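Local coordinates for spike protein P1 (Pseudoalteromonas phage pm2, PDB 2VVE) that serves as the receptor-binding spike at the fivefold vertices of the virion, its C-terminal part recognising the host and its N-terminal part joining the capsid, at residues A[26-30]-A[31-35]; A[63-66]-A[67-70]; A[161-164]-A[165-168]. One frame throughout, in Å; residues are numbered along the deposited sequence.

Interaction 1 of 3, residues A[26-30]-A[31-35]; sequences LLPED and ASRNR
Arg33 reaches back across a tight corner to Leu27, Pro28 and Asp30. The chain leaves strand 24-27 after Leu27, and strand 33-39 begins at Arg33. A type I turn from Asp30 to Arg33 lies between them and carries the chain from one four-stranded sheet to the other in the second jelly-roll domain. The CB of Arg33 lies 3.6 Å from Asp30 O, the carbonyl that accepts the turn bond from Arg33 N at 3.0 Å. CG stands trans to the backbone N (chi1 -170°), and the chain bends at chi3 (76°). With this bend the guanidinium lies with Leu27 CB over one face, near its rim. NE meets Leu27 CD1, while CZ and NH1 lie against Leu27 CB. At the tip, Arg33 NH1 donates to Pro28 O at 2.7 Å. The bond is nearly straight (166°), lies in the guanidinium plane and runs almost along the C=O axis. Arg33 NH1 also donates to a water oxygen at 2.8 Å. That water donates to Asp30 OD2. NH2 turns to Gly76 O. The other oxygen of Asp30 serves the turn itself. Asp30 OD1 accepts from Ser32 OG at 2.6 Å and from Ser32 N at 3.0 Å, both from the same face of the carboxylate. The hydroxyl arrives on the syn side, somewhat out of the plane, whereas the N-H comes from above it. This gives an Asx turn at the start of the beta turn. Met251 of strand 245-253 packs on both Leu27 and Arg33. The guanidinium is held by Pro28 O, Gly76 O and a water, with no direct ion pair to Asp30. Asp30 OD2 is 4.8 Å from Arg33 NH1, so any attraction between the two charges probably acts through space and through the shared water.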
loop_
_atom_site.group_PDB
_atom_site.type_symbol
_atom_site.label_atom_id
_atom_site.label_comp_id
_atom_site.label_asym_id
_atom_site.label_seq_id
_atom_site.Cartn_x
_atom_site.Cartn_y
_atom_site.Cartn_z
ATOM N N LEU A 26 23.182 0.426 17.620
ATOM C CA LEU A 26 21.942 -0.338 17.559
ATOM C C LEU A 26 22.189 -1.745 18.099
ATOM O O LEU A 26 21.405 -2.260 18.897
ATOM C CB LEU A 26 21.419 -0.416 16.123
ATOM C CG LEU A 26 20.088 -1.143 15.957
ATOM C CD1 LEU A 26 18.948 -0.266 16.459
ATOM C CD2 LEU A 26 19.901 -1.544 14.509
ATOM N N LEU A 27 23.275 -2.359 17.643
ATOM C CA LEU A 27 23.716 -3.671 18.128
ATOM C C LEU A 27 25.202 -3.653 18.452
ATOM O O LEU A 27 25.993 -3.060 17.701
ATOM C CB LEU A 27 23.483 -4.738 17.058
ATOM C CG LEU A 27 22.055 -4.873 16.534
ATOM C CD1 LEU A 27 22.074 -5.632 15.214
ATOM C CD2 LEU A 27 21.149 -5.529 17.577
ATOM N N PRO A 28 25.601 -4.333 19.548
ATOM C CA PRO A 28 27.009 -4.395 19.910
ATOM C C PRO A 28 27.715 -5.523 19.140
ATOM O O PRO A 28 27.047 -6.385 18.557
ATOM C CB PRO A 28 26.959 -4.701 21.414
ATOM C CG PRO A 28 25.723 -5.550 21.574
ATOM C CD PRO A 28 24.752 -5.096 20.489
ATOM N N GLU A 29 29.044 -5.520 19.127
ATOM C CA GLU A 29 29.767 -6.697 18.644
ATOM C C GLU A 29 29.437 -7.854 19.584
ATOM O O GLU A 29 29.566 -7.737 20.806
ATOM C CB GLU A 29 31.273 -6.475 18.576
ATOM C CG GLU A 29 32.025 -7.675 17.957
ATOM C CD GLU A 29 33.487 -7.402 17.677
ATOM O OE1 GLU A 29 33.815 -6.303 17.178
ATOM O OE2 GLU A 29 34.311 -8.308 17.939
ATOM N N ASP A 30 28.996 -8.961 19.001
ATOM C CA ASP A 30 28.533 -10.105 19.774
ATOM C C ASP A 30 28.747 -11.353 18.920
ATOM O O ASP A 30 27.978 -11.620 17.993
ATOM C CB ASP A 30 27.058 -9.889 20.140
ATOM C CG ASP A 30 26.448 -11.059 20.887
ATOM O OD1 ASP A 30 27.104 -12.115 21.040
ATOM O OD2 ASP A 30 25.285 -10.924 21.304
ATOM N N ALA A 31 29.807 -12.098 19.244
ATOM C CA ALA A 31 30.200 -13.292 18.488
ATOM C C ALA A 31 29.078 -14.332 18.367
ATOM O O ALA A 31 29.085 -15.143 17.444
ATOM C CB ALA A 31 31.445 -13.926 19.100
ATOM N N SER A 32 28.121 -14.310 19.291
ATOM C CA SER A 32 27.048 -15.308 19.271
ATOM C C SER A 32 25.964 -14.980 18.240
ATOM O O SER A 32 25.262 -15.884 17.762
ATOM C CB SER A 32 26.464 -15.546 20.674
ATOM O OG SER A 32 25.861 -14.379 21.225
ATOM N N ARG A 33 25.857 -13.703 17.865
ATOM C CA ARG A 33 24.746 -13.258 17.017
ATOM C C ARG A 33 24.928 -13.618 15.537
ATOM O O ARG A 33 25.954 -13.309 14.932
ATOM C CB ARG A 33 24.499 -11.755 17.180
ATOM C CG ARG A 33 23.207 -11.291 16.516
ATOM C CD ARG A 33 23.035 -9.778 16.680
ATOM N NE ARG A 33 23.924 -9.045 15.774
ATOM C CZ ARG A 33 24.924 -8.257 16.159
ATOM N NH1 ARG A 33 25.189 -8.054 17.450
ATOM N NH2 ARG A 33 25.657 -7.653 15.242
ATOM N N ASN A 34 23.916 -14.262 14.966
ATOM C CA ASN A 34 23.915 -14.611 13.547
ATOM C C ASN A 34 22.968 -13.790 12.688
ATOM O O ASN A 34 23.182 -13.636 11.477
ATOM C CB ASN A 34 23.552 -16.085 13.384
ATOM C CG ASN A 34 24.621 -16.989 13.895
ATOM O OD1 ASN A 34 25.823 -16.692 13.764
ATOM N ND2 ASN A 34 24.209 -18.102 14.508
ATOM N N ARG A 35 21.893 -13.303 13.297
ATOM C CA ARG A 35 20.859 -12.617 12.539
ATOM C C ARG A 35 20.022 -11.733 13.452
ATOM O O ARG A 35 19.767 -12.080 14.611
ATOM C CB ARG A 35 19.982 -13.657 11.814
ATOM C CG ARG A 35 18.796 -13.065 11.052
ATOM C CD ARG A 35 18.022 -14.146 10.291
ATOM N NE ARG A 35 16.966 -13.546 9.486
ATOM C CZ ARG A 35 15.685 -13.446 9.838
ATOM N NH1 ARG A 35 14.843 -12.863 9.003
ATOM N NH2 ARG A 35 15.241 -13.928 10.998
HETATM O O HOH W 1 23.931 -8.528 19.875
#

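Interaction 2 of 3, residues A[63-66]-A[67-70]; sequences KFEA and GQEF
Phe64 and Phe70 stack face to face across the turn that joins their strands. The ring centroids are 4.0 Å apart and the planes 16° from parallel. The closest carbons are Phe64 CD1 and Phe70 CG, at 3.5 Å. Phe64 CB also lies over the face of the Phe70 ring, in a CH-pi contact. The Phe70 ring reaches this place because its CG sits between the backbone N and the carbonyl carbon (chi1 64°). Gln68 flanks the stack, with NE2 at the edge of the Phe64 ring. Its extended side chain reaches across the turn, where Gln68 OE1 accepts from Glu65 N at 3.0 Å. Lys39 of the second subunit also donates to OE1, and Glu69 of that subunit accepts from NE2, so the amide is gripped at both ends. Glu65 OE2 forms a salt bridge to the same Lys39. Further out, a type II turn runs from Glu65 to Gln68, closed by Gln68 N to Glu65 O at 2.9 Å. Gly67 takes the positive phi (80°) of this turn. A water lies within hydrogen-bonding distance of Glu65 O and Gln68 O. Ile46 of strand 44-47 packs against both rings. Within this chain, strands 62-64 and 69-72 are outer strands of two different four-stranded sheets, and this beta turn passes the chain from one sheet to the other of the jelly-roll domain.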
loop_
_atom_site.group_PDB
_atom_site.type_symbol
_atom_site.label_atom_id
_atom_site.label_comp_id
_atom_site.label_asym_id
_atom_site.label_seq_id
_atom_site.Cartn_x
_atom_site.Cartn_y
_atom_site.Cartn_z
ATOM N N LYS A 63 19.317 4.843 4.652
ATOM C CA LYS A 63 17.996 4.882 5.237
ATOM C C LYS A 63 17.245 3.562 5.071
ATOM O O LYS A 63 17.272 2.940 4.000
ATOM C CB LYS A 63 17.190 6.020 4.589
ATOM C CG LYS A 63 15.844 6.299 5.267
ATOM C CD LYS A 63 15.151 7.550 4.690
ATOM C CE LYS A 63 14.322 7.266 3.459
ATOM N NZ LYS A 63 13.285 8.341 3.295
ATOM N N PHE A 64 16.590 3.155 6.147
ATOM C CA PHE A 64 15.469 2.226 6.077
ATOM C C PHE A 64 14.203 2.979 6.506
ATOM O O PHE A 64 14.234 3.807 7.422
ATOM C CB PHE A 64 15.733 0.990 6.940
ATOM C CG PHE A 64 16.861 0.126 6.428
ATOM C CD1 PHE A 64 16.597 -0.968 5.592
ATOM C CD2 PHE A 64 18.191 0.414 6.771
ATOM C CE1 PHE A 64 17.643 -1.767 5.107
ATOM C CE2 PHE A 64 19.250 -0.361 6.290
ATOM C CZ PHE A 64 18.980 -1.465 5.461
ATOM N N GLU A 65 13.092 2.709 5.830
ATOM C CA GLU A 65 11.853 3.448 6.091
ATOM C C GLU A 65 11.119 3.021 7.364
ATOM O O GLU A 65 11.225 1.861 7.822
ATOM C CB GLU A 65 10.911 3.365 4.886
ATOM C CG GLU A 65 11.499 3.961 3.624
ATOM C CD GLU A 65 10.602 3.729 2.424
ATOM O OE1 GLU A 65 9.529 4.359 2.355
ATOM O OE2 GLU A 65 10.968 2.915 1.550
ATOM N N ALA A 66 10.389 3.968 7.941
ATOM C CA ALA A 66 9.457 3.672 9.026
ATOM C C ALA A 66 8.608 2.486 8.601
ATOM O O ALA A 66 8.072 2.458 7.475
ATOM C CB ALA A 66 8.555 4.871 9.309
ATOM N N GLY A 67 8.517 1.502 9.491
ATOM C CA GLY A 67 7.687 0.319 9.278
ATOM C C GLY A 67 8.282 -0.756 8.386
ATOM O O GLY A 67 7.647 -1.793 8.152
ATOM N N GLN A 68 9.486 -0.514 7.871
ATOM C CA GLN A 68 10.125 -1.457 6.958
ATOM C C GLN A 68 10.878 -2.484 7.781
ATOM O O GLN A 68 11.721 -2.137 8.612
ATOM C CB GLN A 68 11.122 -0.753 6.039
ATOM C CG GLN A 68 11.916 -1.755 5.165
ATOM C CD GLN A 68 12.929 -1.094 4.272
ATOM O OE1 GLN A 68 13.033 0.136 4.218
ATOM N NE2 GLN A 68 13.700 -1.914 3.557
ATOM N N GLU A 69 10.573 -3.755 7.549
ATOM C CA GLU A 69 11.327 -4.820 8.183
ATOM C C GLU A 69 12.599 -5.048 7.377
ATOM O O GLU A 69 12.553 -5.200 6.154
ATOM C CB GLU A 69 10.503 -6.112 8.249
ATOM C CG GLU A 69 11.176 -7.226 9.071
ATOM C CD GLU A 69 10.848 -7.144 10.549
ATOM O OE1 GLU A 69 9.747 -6.658 10.882
ATOM O OE2 GLU A 69 11.677 -7.611 11.380
ATOM N N PHE A 70 13.740 -5.065 8.064
ATOM C CA PHE A 70 14.998 -5.357 7.400
ATOM C C PHE A 70 15.870 -6.261 8.274
ATOM O O PHE A 70 15.560 -6.483 9.445
ATOM C CB PHE A 70 15.715 -4.042 7.019
ATOM C CG PHE A 70 16.131 -3.177 8.202
ATOM C CD1 PHE A 70 17.445 -3.212 8.669
ATOM C CD2 PHE A 70 15.231 -2.301 8.814
ATOM C CE1 PHE A 70 17.846 -2.419 9.766
ATOM C CE2 PHE A 70 15.636 -1.486 9.899
ATOM C CZ PHE A 70 16.940 -1.548 10.368
HETATM O O HOH W 2 12.401 0.055 9.842
#

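Interaction 3 of 3, residues A[161-164]-A[165-168]; sequences EGDE and TTDT
Asp163 to Thr166 form a type I beta turn, in which Thr166 N donates to Asp163 O at 3.2 Å. The carboxylate of Asp163 adds an Asx turn within it: Asp163 OD1 accepts from Thr165 N at 3.2 Å. Thr165 OG1 donates to Asp163 OD1 as well, at 2.7 Å. These two donors share one face of the carboxylate, Thr165 OG1 on the syn side but tilted from the plane, its N-H higher above it. Asp163 CG lies between its own backbone N and carbonyl carbon (chi1 59°), which puts OD1 within reach of Thr165 OG1 and N. The carbonyl of Asp163 is also gripped twice from within the turn. Thr166 OG1 donates to Asp163 O in the carbonyl plane, on a lone pair, at 2.7 Å, while Thr166 N approaches from above that plane. The methyl CG2 of Thr166 rests 3.4 Å from Asp163 OD1. The whole segment is the surface connection between strands 151-160 and 169-172, which pair antiparallel. Thr160 at the end of the first strand bonds through OG1 to Gly162 O. Beyond the turn, Arg105 donates to Thr166 O, and Thr106 N bonds to Asp167 OD1. These two residues start helix 105-110. A water bridges the two arms of the loop. It donates to Thr168 O, accepts from Gly162 N at 3.0 Å and donates to Thr166 OG1 at 2.7 Å.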
loop_
_atom_site.group_PDB
_atom_site.type_symbol
_atom_site.label_atom_id
_atom_site.label_comp_id
_atom_site.label_asym_id
_atom_site.label_seq_id
_atom_site.Cartn_x
_atom_site.Cartn_y
_atom_site.Cartn_z
ATOM N N GLU A 161 -9.324 11.218 27.096
ATOM C CA GLU A 161 -9.035 9.989 27.856
ATOM C C GLU A 161 -9.043 8.782 26.929
ATOM O O GLU A 161 -8.301 7.817 27.136
ATOM C CB GLU A 161 -10.013 9.781 29.018
ATOM C CG GLU A 161 -9.553 8.672 29.980
ATOM C CD GLU A 161 -10.262 8.699 31.317
ATOM O OE1 GLU A 161 -11.504 8.540 31.337
ATOM O OE2 GLU A 161 -9.571 8.870 32.350
ATOM N N GLY A 162 -9.906 8.832 25.921
ATOM C CA GLY A 162 -9.813 7.914 24.797
ATOM C C GLY A 162 -8.950 8.558 23.729
ATOM O O GLY A 162 -8.179 9.488 24.009
ATOM N N ASP A 163 -9.093 8.086 22.496
ATOM C CA ASP A 163 -8.277 8.598 21.397
ATOM C C ASP A 163 -8.824 9.920 20.843
ATOM O O ASP A 163 -9.747 10.504 21.417
ATOM C CB ASP A 163 -8.107 7.539 20.300
ATOM C CG ASP A 163 -9.427 7.075 19.709
ATOM O OD1 ASP A 163 -10.464 7.746 19.903
ATOM O OD2 ASP A 163 -9.422 6.025 19.035
ATOM N N GLU A 164 -8.259 10.384 19.728
ATOM C CA GLU A 164 -8.630 11.680 19.153
ATOM C C GLU A 164 -10.061 11.720 18.582
ATOM O O GLU A 164 -10.565 12.799 18.252
ATOM C CB GLU A 164 -7.583 12.143 18.121
ATOM C CG GLU A 164 -7.652 11.458 16.745
ATOM C CD GLU A 164 -6.962 10.096 16.697
ATOM O OE1 GLU A 164 -6.381 9.770 15.638
ATOM O OE2 GLU A 164 -6.998 9.348 17.700
ATOM N N THR A 165 -10.708 10.553 18.479
ATOM C CA THR A 165 -12.085 10.459 17.972
ATOM C C THR A 165 -13.150 10.533 19.080
ATOM O O THR A 165 -14.340 10.683 18.792
ATOM C CB THR A 165 -12.322 9.182 17.103
ATOM O OG1 THR A 165 -12.344 8.009 17.930
ATOM C CG2 THR A 165 -11.249 9.037 16.013
ATOM N N THR A 166 -12.716 10.424 20.337
ATOM C CA THR A 166 -13.617 10.492 21.498
ATOM C C THR A 166 -13.758 11.946 21.954
ATOM O O THR A 166 -12.926 12.790 21.589
ATOM C CB THR A 166 -13.084 9.627 22.671
ATOM O OG1 THR A 166 -11.817 10.138 23.104
ATOM C CG2 THR A 166 -12.928 8.167 22.247
ATOM N N ASP A 167 -14.791 12.252 22.745
ATOM C CA ASP A 167 -15.069 13.661 23.074
ATOM C C ASP A 167 -14.661 14.154 24.464
ATOM O O ASP A 167 -14.361 15.339 24.634
ATOM C CB ASP A 167 -16.529 14.037 22.821
ATOM C CG ASP A 167 -16.678 15.499 22.416
ATOM O OD1 ASP A 167 -15.977 15.913 21.471
ATOM O OD2 ASP A 167 -17.456 16.240 23.050
ATOM N N THR A 168 -14.685 13.278 25.458
ATOM C CA THR A 168 -14.424 13.734 26.829
ATOM C C THR A 168 -12.948 14.057 27.060
ATOM O O THR A 168 -12.048 13.358 26.572
ATOM C CB THR A 168 -14.923 12.733 27.904
ATOM O OG1 THR A 168 -14.198 11.510 27.785
ATOM C CG2 THR A 168 -16.412 12.458 27.739
HETATM O O HOH W 3 -11.997 11.007 25.618
#

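The three contacts follow one another along the chain. Interactions 1 and 2 share the second jelly-roll domain, their centres 19 Å apart and their nearest atoms about 5 Å apart. Each turns the chain from one four-stranded antiparallel sheet to the other: strand 24-27 to 33-39, and 62-64 to 69-72. Strands 33-39 and 69-72 are neighbours in one sheet. Both contacts touch the second subunit, interaction 1 only lightly. Interaction 3 lies in the domain that follows in sequence, its centre 43 Å from interaction 1 and 30 Å from interaction 2. The chain then returns to the first domain with strand 245-253. The second domain probably carries receptor binding; this loop is not known to bind.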